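Scabin (Streptomyces scabiei 87.22, PDB 5TLB) is a putative mono-ADP-ribosyltransferase that probably transfers the ADP-ribose of NAD+ to its target, and here holds the reduced dinucleotide NADH in its cleft. Local coordinates at residues L75-S80 with P114-T119; Q89-K94 with G165-E170. All blocks are in the same frame, centred on the assembly; numbering follows the deposited sequence.

Contact 1 (L75-S80 with P114-T119); sequences LYRSDS and PYVSTT. With NAI (1,4-dihydronicotinamide adenine dinucleotide), chain B.
Arg-77 reaches from strand 75-79 across to Ser-117 on strand 115-119, where the two sheets of the ADP-ribosyltransferase fold meet and NADH is bound. The strands run 122° apart in direction, so they share a single antiparallel hydrogen-bonded pair, Tyr-76 with Thr-119, before diverging; the cleft they open illustrates how a split between sheets becomes a dinucleotide site. With CG anti to the backbone N (chi1 174°) and the chain extended as far as NE, Arg-77 lays its aliphatic part past Val-116, the two side chains crossing at about a right angle, and CG1 of Val-116 comes over one guanidinium face. The edge of that group does the polar work. Arg-77 NH2 gives a nearly straight bond of 2.9 Å to a lone pair of Ser-117 O, close to the guanidinium plane, and a shorter but more bent one, 2.7 Å, to O1N of the nicotinamide-side phosphate. Arg-77 NH1 meets O2A of the adenosine-side phosphate at 2.8 Å. NE and NH1 together grip one oxygen, Asp-79 OD2, which also pairs with Arg-81; this side-on hold probably fixes the rotation of the guanidinium, so that its NH1 and NH2 edge faces the diphosphate. At the nicotinamide end, the backbone of Ser-78 clasps the carboxamide, its N donating to O7N at 2.9 Å and its O accepting from N7N. CB of Ser-117 lies 3.4 Å from C2N of the nicotinamide ring, while its hydroxyl bonds to Glu-160 and Tyr-106. Where the strands join, CG2 of Thr-119 packs against Tyr-76 CB at 4.0 Å.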
loop_
_atom_site.group_PDB
_atom_site.type_symbol
_atom_site.label_atom_id
_atom_site.label_comp_id
_atom_site.label_asym_id
_atom_site.label_seq_id
_atom_site.Cartn_x
_atom_site.Cartn_y
_atom_site.Cartn_z
ATOM N N LEU A 75 -4.128 -5.833 -2.090
ATOM C CA LEU A 75 -2.840 -5.537 -1.470
ATOM C C LEU A 75 -3.065 -5.361 0.025
ATOM O O LEU A 75 -4.205 -5.282 0.506
ATOM C CB LEU A 75 -2.198 -4.271 -2.062
ATOM C CG LEU A 75 -2.013 -4.224 -3.574
ATOM C CD1 LEU A 75 -1.549 -2.839 -4.028
ATOM C CD2 LEU A 75 -1.049 -5.311 -4.041
ATOM N N TYR A 76 -1.963 -5.291 0.767
ATOM C CA TYR A 76 -2.019 -5.283 2.222
ATOM C C TYR A 76 -1.045 -4.262 2.777
ATOM O O TYR A 76 -0.044 -3.911 2.145
ATOM C CB TYR A 76 -1.713 -6.678 2.787
ATOM C CG TYR A 76 -2.521 -7.734 2.087
ATOM C CD1 TYR A 76 -2.061 -8.305 0.915
ATOM C CD2 TYR A 76 -3.765 -8.130 2.565
ATOM C CE1 TYR A 76 -2.802 -9.252 0.239
ATOM C CE2 TYR A 76 -4.520 -9.081 1.888
ATOM C CZ TYR A 76 -4.020 -9.637 0.727
ATOM O OH TYR A 76 -4.728 -10.577 0.020
ATOM N N ARG A 77 -1.350 -3.793 3.982
ATOM C CA ARG A 77 -0.451 -2.881 4.669
ATOM C C ARG A 77 -0.543 -3.105 6.170
ATOM O O ARG A 77 -1.640 -3.083 6.742
ATOM C CB ARG A 77 -0.779 -1.431 4.334
ATOM C CG ARG A 77 0.054 -0.448 5.156
ATOM C CD ARG A 77 -0.158 0.995 4.777
ATOM N NE ARG A 77 0.422 1.837 5.815
ATOM C CZ ARG A 77 1.716 2.113 5.929
ATOM N NH1 ARG A 77 2.138 2.869 6.938
ATOM N NH2 ARG A 77 2.590 1.646 5.046
ATOM N N SER A 78 0.614 -3.315 6.797
ATOM C CA SER A 78 0.705 -3.330 8.246
ATOM C C SER A 78 0.775 -1.902 8.753
ATOM O O SER A 78 1.611 -1.114 8.299
ATOM C CB SER A 78 1.948 -4.103 8.685
ATOM O OG SER A 78 1.767 -5.486 8.520
ATOM N N ASP A 79 -0.089 -1.572 9.701
ATOM C CA ASP A 79 -0.137 -0.226 10.239
ATOM C C ASP A 79 -0.631 -0.341 11.672
ATOM O O ASP A 79 -1.566 -1.097 11.953
ATOM C CB ASP A 79 -1.040 0.672 9.378
ATOM C CG ASP A 79 -0.732 2.145 9.540
ATOM O OD1 ASP A 79 -0.873 2.659 10.668
ATOM O OD2 ASP A 79 -0.360 2.795 8.539
ATOM N N SER A 80 0.030 0.372 12.583
ATOM C CA SER A 80 -0.375 0.342 13.981
ATOM C C SER A 80 -1.585 1.222 14.267
ATOM O O SER A 80 -2.154 1.129 15.364
ATOM C CB SER A 80 0.787 0.780 14.871
ATOM O OG SER A 80 1.179 2.104 14.551
ATOM N N PRO A 114 7.093 10.537 0.129
ATOM C CA PRO A 114 5.766 10.710 -0.470
ATOM C C PRO A 114 4.988 9.418 -0.640
ATOM O O PRO A 114 3.862 9.458 -1.157
ATOM C CB PRO A 114 6.101 11.320 -1.835
ATOM C CG PRO A 114 7.392 10.688 -2.193
ATOM C CD PRO A 114 8.159 10.633 -0.887
ATOM N N TYR A 115 5.557 8.283 -0.236
ATOM C CA TYR A 115 4.992 6.968 -0.509
ATOM C C TYR A 115 4.296 6.387 0.712
ATOM O O TYR A 115 4.728 6.575 1.854
ATOM C CB TYR A 115 6.083 5.991 -0.954
ATOM C CG TYR A 115 6.912 6.484 -2.110
ATOM C CD1 TYR A 115 6.375 6.582 -3.383
ATOM C CD2 TYR A 115 8.244 6.818 -1.934
ATOM C CE1 TYR A 115 7.138 7.040 -4.452
ATOM C CE2 TYR A 115 9.016 7.268 -2.989
ATOM C CZ TYR A 115 8.458 7.386 -4.247
ATOM O OH TYR A 115 9.231 7.830 -5.297
ATOM N N VAL A 116 3.225 5.643 0.451
ATOM C CA VAL A 116 2.662 4.710 1.418
ATOM C C VAL A 116 2.962 3.306 0.919
ATOM O O VAL A 116 2.617 2.950 -0.215
ATOM C CB VAL A 116 1.159 4.924 1.620
ATOM C CG1 VAL A 116 0.583 3.811 2.488
ATOM C CG2 VAL A 116 0.912 6.284 2.256
ATOM N N SER A 117 3.600 2.514 1.772
ATOM C CA SER A 117 4.015 1.163 1.417
ATOM C C SER A 117 2.883 0.169 1.608
ATOM O O SER A 117 2.144 0.230 2.595
ATOM C CB SER A 117 5.214 0.736 2.268
ATOM O OG SER A 117 6.380 1.424 1.857
ATOM N N THR A 118 2.763 -0.752 0.644
ATOM C CA THR A 118 1.846 -1.882 0.693
ATOM C C THR A 118 2.603 -3.078 0.143
ATOM O O THR A 118 3.716 -2.944 -0.384
ATOM C CB THR A 118 0.576 -1.640 -0.135
ATOM O OG1 THR A 118 0.920 -1.652 -1.522
ATOM C CG2 THR A 118 -0.065 -0.303 0.231
ATOM N N THR A 119 1.993 -4.248 0.250
ATOM C CA THR A 119 2.619 -5.481 -0.205
ATOM C C THR A 119 1.602 -6.349 -0.937
ATOM O O THR A 119 0.409 -6.346 -0.627
ATOM C CB THR A 119 3.227 -6.248 0.975
ATOM O OG1 THR A 119 3.811 -7.472 0.509
ATOM C CG2 THR A 119 2.182 -6.559 2.041
HETATM P PA NAI B . 5.490 4.064 7.636
HETATM O O1A NAI B . 6.319 5.184 8.201
HETATM O O2A NAI B . 4.554 4.167 6.472
HETATM O O5B NAI B . 4.396 3.717 8.945
HETATM C C5B NAI B . 5.104 3.561 10.126
HETATM C C4B NAI B . 4.142 3.916 11.247
HETATM O O4B NAI B . 4.025 5.327 11.249
HETATM C C3B NAI B . 2.700 3.362 10.929
HETATM O O3B NAI B . 2.586 2.073 11.479
HETATM C C2B NAI B . 1.843 4.376 11.667
HETATM O O2B NAI B . 1.820 4.158 13.062
HETATM C C1B NAI B . 2.663 5.704 11.440
HETATM N N9A NAI B . 2.256 6.467 10.237
HETATM C C8A NAI B . 2.383 6.143 8.867
HETATM N N7A NAI B . 1.915 7.132 8.065
HETATM C C5A NAI B . 1.491 8.142 8.956
HETATM C C6A NAI B . 0.913 9.425 8.744
HETATM N N6A NAI B . 0.671 9.899 7.494
HETATM N N1A NAI B . 0.585 10.216 9.809
HETATM C C2A NAI B . 0.852 9.695 11.044
HETATM N N3A NAI B . 1.392 8.512 11.399
HETATM C C4A NAI B . 1.703 7.745 10.301
HETATM O O3 NAI B . 6.600 2.901 7.575
HETATM P PN NAI B . 5.990 1.421 7.306
HETATM O O1N NAI B . 4.951 1.277 6.244
HETATM O O2N NAI B . 5.942 0.920 8.731
HETATM O O5D NAI B . 7.290 0.452 6.762
HETATM C C5D NAI B . 7.920 1.102 5.727
HETATM C C4D NAI B . 9.143 0.286 5.406
HETATM O O4D NAI B . 8.694 -1.076 5.254
HETATM C C3D NAI B . 9.721 0.777 4.066
HETATM O O3D NAI B . 11.105 0.568 4.089
HETATM C C2D NAI B . 9.008 -0.121 3.048
HETATM O O2D NAI B . 9.858 -0.515 2.024
HETATM C C1D NAI B . 8.650 -1.423 3.892
HETATM N N1N NAI B . 7.283 -1.950 3.555
HETATM C C2N NAI B . 6.181 -1.774 4.414
HETATM C C3N NAI B . 5.001 -2.456 4.155
HETATM C C7N NAI B . 3.934 -2.509 5.164
HETATM O O7N NAI B . 3.046 -3.404 5.163
HETATM N N7N NAI B . 3.892 -1.511 6.137
HETATM C C4N NAI B . 4.767 -3.182 2.876
HETATM C C5N NAI B . 6.030 -3.428 2.144
HETATM C C6N NAI B . 7.120 -2.674 2.361
HETATM O O HOH W 1 4.857 3.938 4.012
#

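Contact 2 (Q89-K94 with G165-E170); sequences QGFLPK and GGIRTE. With NAI (1,4-dihydronicotinamide adenine dinucleotide), chain B.
Phe-91 and Ile-167 form one antiparallel hydrogen-bonded pair between two loops running nearly opposite ways, 164° apart, with Phe-91 N to Ile-167 O at 2.8 Å and Ile-167 N to Phe-91 O at 2.9 Å, both in the carbonyl planes. This isolated beta bridge within the ADP-ribosyltransferase fold shows how glycines let loops close up: Gly-90, where the chain leaves helix 83-89, and Gly-166 both have positive phi and, lacking side chains, let the backbones come close, with the CA atoms of Gly-90 and Thr-169 3.9 Å apart. Close CA-H...O contacts result, Gly-166 CA lying 3.2 Å from Phe-91 O. The side chains of Phe-91 and Ile-167 meet at their CB atoms, 4.2 Å apart, and CD1 of Ile-167 approaches the phenyl ring obliquely. The ring packs on Arg-77 and stands edge-to-face with Tyr-135, while CB of Phe-91 lies against Val-116. Farther on, the Pro-93 ring sets CD against Gly-165 O at 3.6 Å. Beyond the bridge the 89-94 loop serves NADH: Leu-92 O accepts from the adenine amino group N6A, and the Lys-94 chain, extended beyond CG, passes the adenine with CE 3.6 Å from C8A to place NZ 2.7 Å from the phosphate oxygen O1A.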
loop_
_atom_site.group_PDB
_atom_site.type_symbol
_atom_site.label_atom_id
_atom_site.label_comp_id
_atom_site.label_asym_id
_atom_site.label_seq_id
_atom_site.Cartn_x
_atom_site.Cartn_y
_atom_site.Cartn_z
ATOM N N GLN A 89 -9.317 8.955 7.242
ATOM C CA GLN A 89 -8.328 9.758 6.530
ATOM C C GLN A 89 -7.733 9.069 5.312
ATOM O O GLN A 89 -7.042 9.729 4.528
ATOM C CB GLN A 89 -7.174 10.129 7.470
ATOM C CG GLN A 89 -7.605 10.806 8.748
ATOM C CD GLN A 89 -6.516 10.799 9.788
ATOM O OE1 GLN A 89 -5.369 10.431 9.511
ATOM N NE2 GLN A 89 -6.867 11.184 11.000
ATOM N N GLY A 90 -7.948 7.775 5.149
ATOM C CA GLY A 90 -7.140 7.025 4.208
ATOM C C GLY A 90 -5.703 6.899 4.715
ATOM O O GLY A 90 -5.395 7.131 5.886
ATOM N N PHE A 91 -4.818 6.513 3.798
ATOM C CA PHE A 91 -3.386 6.400 4.079
ATOM C C PHE A 91 -2.687 7.615 3.482
ATOM O O PHE A 91 -2.428 7.669 2.280
ATOM C CB PHE A 91 -2.802 5.109 3.519
ATOM C CG PHE A 91 -3.170 3.882 4.304
ATOM C CD1 PHE A 91 -3.966 2.900 3.736
ATOM C CD2 PHE A 91 -2.722 3.713 5.609
ATOM C CE1 PHE A 91 -4.320 1.789 4.440
ATOM C CE2 PHE A 91 -3.064 2.596 6.331
ATOM C CZ PHE A 91 -3.865 1.616 5.742
ATOM N N LEU A 92 -2.368 8.582 4.337
ATOM C CA LEU A 92 -1.638 9.769 3.913
ATOM C C LEU A 92 -0.131 9.528 3.999
ATOM O O LEU A 92 0.341 8.896 4.950
ATOM C CB LEU A 92 -2.014 10.973 4.783
ATOM C CG LEU A 92 -3.368 11.612 4.449
ATOM C CD1 LEU A 92 -3.817 12.574 5.535
ATOM C CD2 LEU A 92 -3.288 12.337 3.117
ATOM N N PRO A 93 0.643 10.017 3.033
ATOM C CA PRO A 93 2.102 9.908 3.125
ATOM C C PRO A 93 2.676 10.936 4.088
ATOM O O PRO A 93 2.082 11.982 4.354
ATOM C CB PRO A 93 2.560 10.187 1.693
ATOM C CG PRO A 93 1.531 11.166 1.194
ATOM C CD PRO A 93 0.226 10.749 1.822
ATOM N N LYS A 94 3.875 10.629 4.586
ATOM C CA LYS A 94 4.461 11.443 5.646
ATOM C C LYS A 94 5.000 12.778 5.138
ATOM O O LYS A 94 4.963 13.769 5.874
ATOM C CB LYS A 94 5.558 10.650 6.357
ATOM C CG LYS A 94 4.985 9.589 7.264
ATOM C CD LYS A 94 6.025 8.947 8.146
ATOM C CE LYS A 94 5.345 8.101 9.211
ATOM N NZ LYS A 94 6.291 7.227 9.949
ATOM N N GLY A 165 1.783 9.581 -3.019
ATOM C CA GLY A 165 0.617 10.333 -2.619
ATOM C C GLY A 165 -0.333 9.575 -1.727
ATOM O O GLY A 165 -1.366 10.128 -1.336
ATOM N N GLY A 166 -0.023 8.333 -1.390
ATOM C CA GLY A 166 -0.866 7.586 -0.488
ATOM C C GLY A 166 -2.088 7.009 -1.180
ATOM O O GLY A 166 -2.119 6.801 -2.402
ATOM N N ILE A 167 -3.116 6.743 -0.370
ATOM C CA ILE A 167 -4.273 5.951 -0.799
ATOM C C ILE A 167 -5.534 6.500 -0.136
ATOM O O ILE A 167 -5.636 6.511 1.098
ATOM C CB ILE A 167 -4.099 4.467 -0.434
ATOM C CG1 ILE A 167 -2.785 3.910 -1.002
ATOM C CG2 ILE A 167 -5.294 3.649 -0.939
ATOM C CD1 ILE A 167 -2.377 2.570 -0.414
ATOM N N ARG A 168 -6.508 6.922 -0.945
ATOM C CA ARG A 168 -7.766 7.413 -0.397
ATOM C C ARG A 168 -8.550 6.281 0.264
ATOM O O ARG A 168 -8.437 5.110 -0.110
ATOM C CB ARG A 168 -8.620 8.056 -1.498
ATOM C CG ARG A 168 -8.086 9.381 -2.006
ATOM C CD ARG A 168 -9.145 10.148 -2.787
ATOM N NE ARG A 168 -9.534 9.448 -4.001
ATOM C CZ ARG A 168 -8.819 9.451 -5.118
ATOM N NH1 ARG A 168 -7.668 10.117 -5.171
ATOM N NH2 ARG A 168 -9.257 8.786 -6.187
ATOM N N THR A 169 -9.382 6.652 1.242
ATOM C CA THR A 169 -10.118 5.656 2.022
ATOM C C THR A 169 -11.043 4.818 1.154
ATOM O O THR A 169 -11.325 3.660 1.490
ATOM C CB THR A 169 -10.910 6.344 3.147
ATOM O OG1 THR A 169 -11.574 5.359 3.952
ATOM C CG2 THR A 169 -11.929 7.338 2.599
ATOM N N GLU A 170 -11.525 5.372 0.041
ATOM C CA GLU A 170 -12.422 4.617 -0.828
ATOM C C GLU A 170 -11.751 3.389 -1.431
ATOM O O GLU A 170 -12.448 2.501 -1.932
ATOM C CB GLU A 170 -12.958 5.525 -1.941
ATOM C CG GLU A 170 -11.949 5.816 -3.028
ATOM C CD GLU A 170 -12.255 7.079 -3.794
ATOM O OE1 GLU A 170 -11.950 8.172 -3.270
ATOM O OE2 GLU A 170 -12.811 6.976 -4.914
HETATM P PA NAI B . 5.490 4.064 7.636
HETATM O O1A NAI B . 6.319 5.184 8.201
HETATM O O2A NAI B . 4.554 4.167 6.472
HETATM O O5B NAI B . 4.396 3.717 8.945
HETATM C C5B NAI B . 5.104 3.561 10.126
HETATM C C4B NAI B . 4.142 3.916 11.247
HETATM O O4B NAI B . 4.025 5.327 11.249
HETATM C C3B NAI B . 2.700 3.362 10.929
HETATM O O3B NAI B . 2.586 2.073 11.479
HETATM C C2B NAI B . 1.843 4.376 11.667
HETATM O O2B NAI B . 1.820 4.158 13.062
HETATM C C1B NAI B . 2.663 5.704 11.440
HETATM N N9A NAI B . 2.256 6.467 10.237
HETATM C C8A NAI B . 2.383 6.143 8.867
HETATM N N7A NAI B . 1.915 7.132 8.065
HETATM C C5A NAI B . 1.491 8.142 8.956
HETATM C C6A NAI B . 0.913 9.425 8.744
HETATM N N6A NAI B . 0.671 9.899 7.494
HETATM N N1A NAI B . 0.585 10.216 9.809
HETATM C C2A NAI B . 0.852 9.695 11.044
HETATM N N3A NAI B . 1.392 8.512 11.399
HETATM C C4A NAI B . 1.703 7.745 10.301
HETATM O O3 NAI B . 6.600 2.901 7.575
HETATM P PN NAI B . 5.990 1.421 7.306
HETATM O O1N NAI B . 4.951 1.277 6.244
HETATM O O2N NAI B . 5.942 0.920 8.731
HETATM O O5D NAI B . 7.290 0.452 6.762
HETATM C C5D NAI B . 7.920 1.102 5.727
HETATM C C4D NAI B . 9.143 0.286 5.406
HETATM O O4D NAI B . 8.694 -1.076 5.254
HETATM C C3D NAI B . 9.721 0.777 4.066
HETATM O O3D NAI B . 11.105 0.568 4.089
HETATM C C2D NAI B . 9.008 -0.121 3.048
HETATM O O2D NAI B . 9.858 -0.515 2.024
HETATM C C1D NAI B . 8.650 -1.423 3.892
HETATM N N1N NAI B . 7.283 -1.950 3.555
HETATM C C2N NAI B . 6.181 -1.774 4.414
HETATM C C3N NAI B . 5.001 -2.456 4.155
HETATM C C7N NAI B . 3.934 -2.509 5.164
HETATM O O7N NAI B . 3.046 -3.404 5.163
HETATM N N7N NAI B . 3.892 -1.511 6.137
HETATM C C4N NAI B . 4.767 -3.182 2.876
HETATM C C5N NAI B . 6.030 -3.428 2.144
HETATM C C6N NAI B . 7.120 -2.674 2.361
HETATM O O HOH W 2 -8.942 9.466 1.951
#

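The two contacts lie with centres 10 Å apart and interleave along the chain, in the order 75-80, 89-94, 114-119, 165-170. Contact 1 joins an outer strand of the four-stranded sheet to an outer strand of the three-stranded one; contact 2 ties together the loops that follow helix 83-89 and strand 160-164. They touch directly: Gly-165 N probably donates to Pro-114 O at 2.8 Å, Val-116 CG2 packs on Gly-166 CA, and Asp-79 OD2 lies against Phe-91 CE2. NADH spans both: contact 1 holds the carboxamide, the diphosphate and the adenosine ribose; contact 2 holds the adenine amino group and, through Lys-94, a phosphate oxygen. Distant segments thus build one cleft, consistent with NAD+ binding by this family.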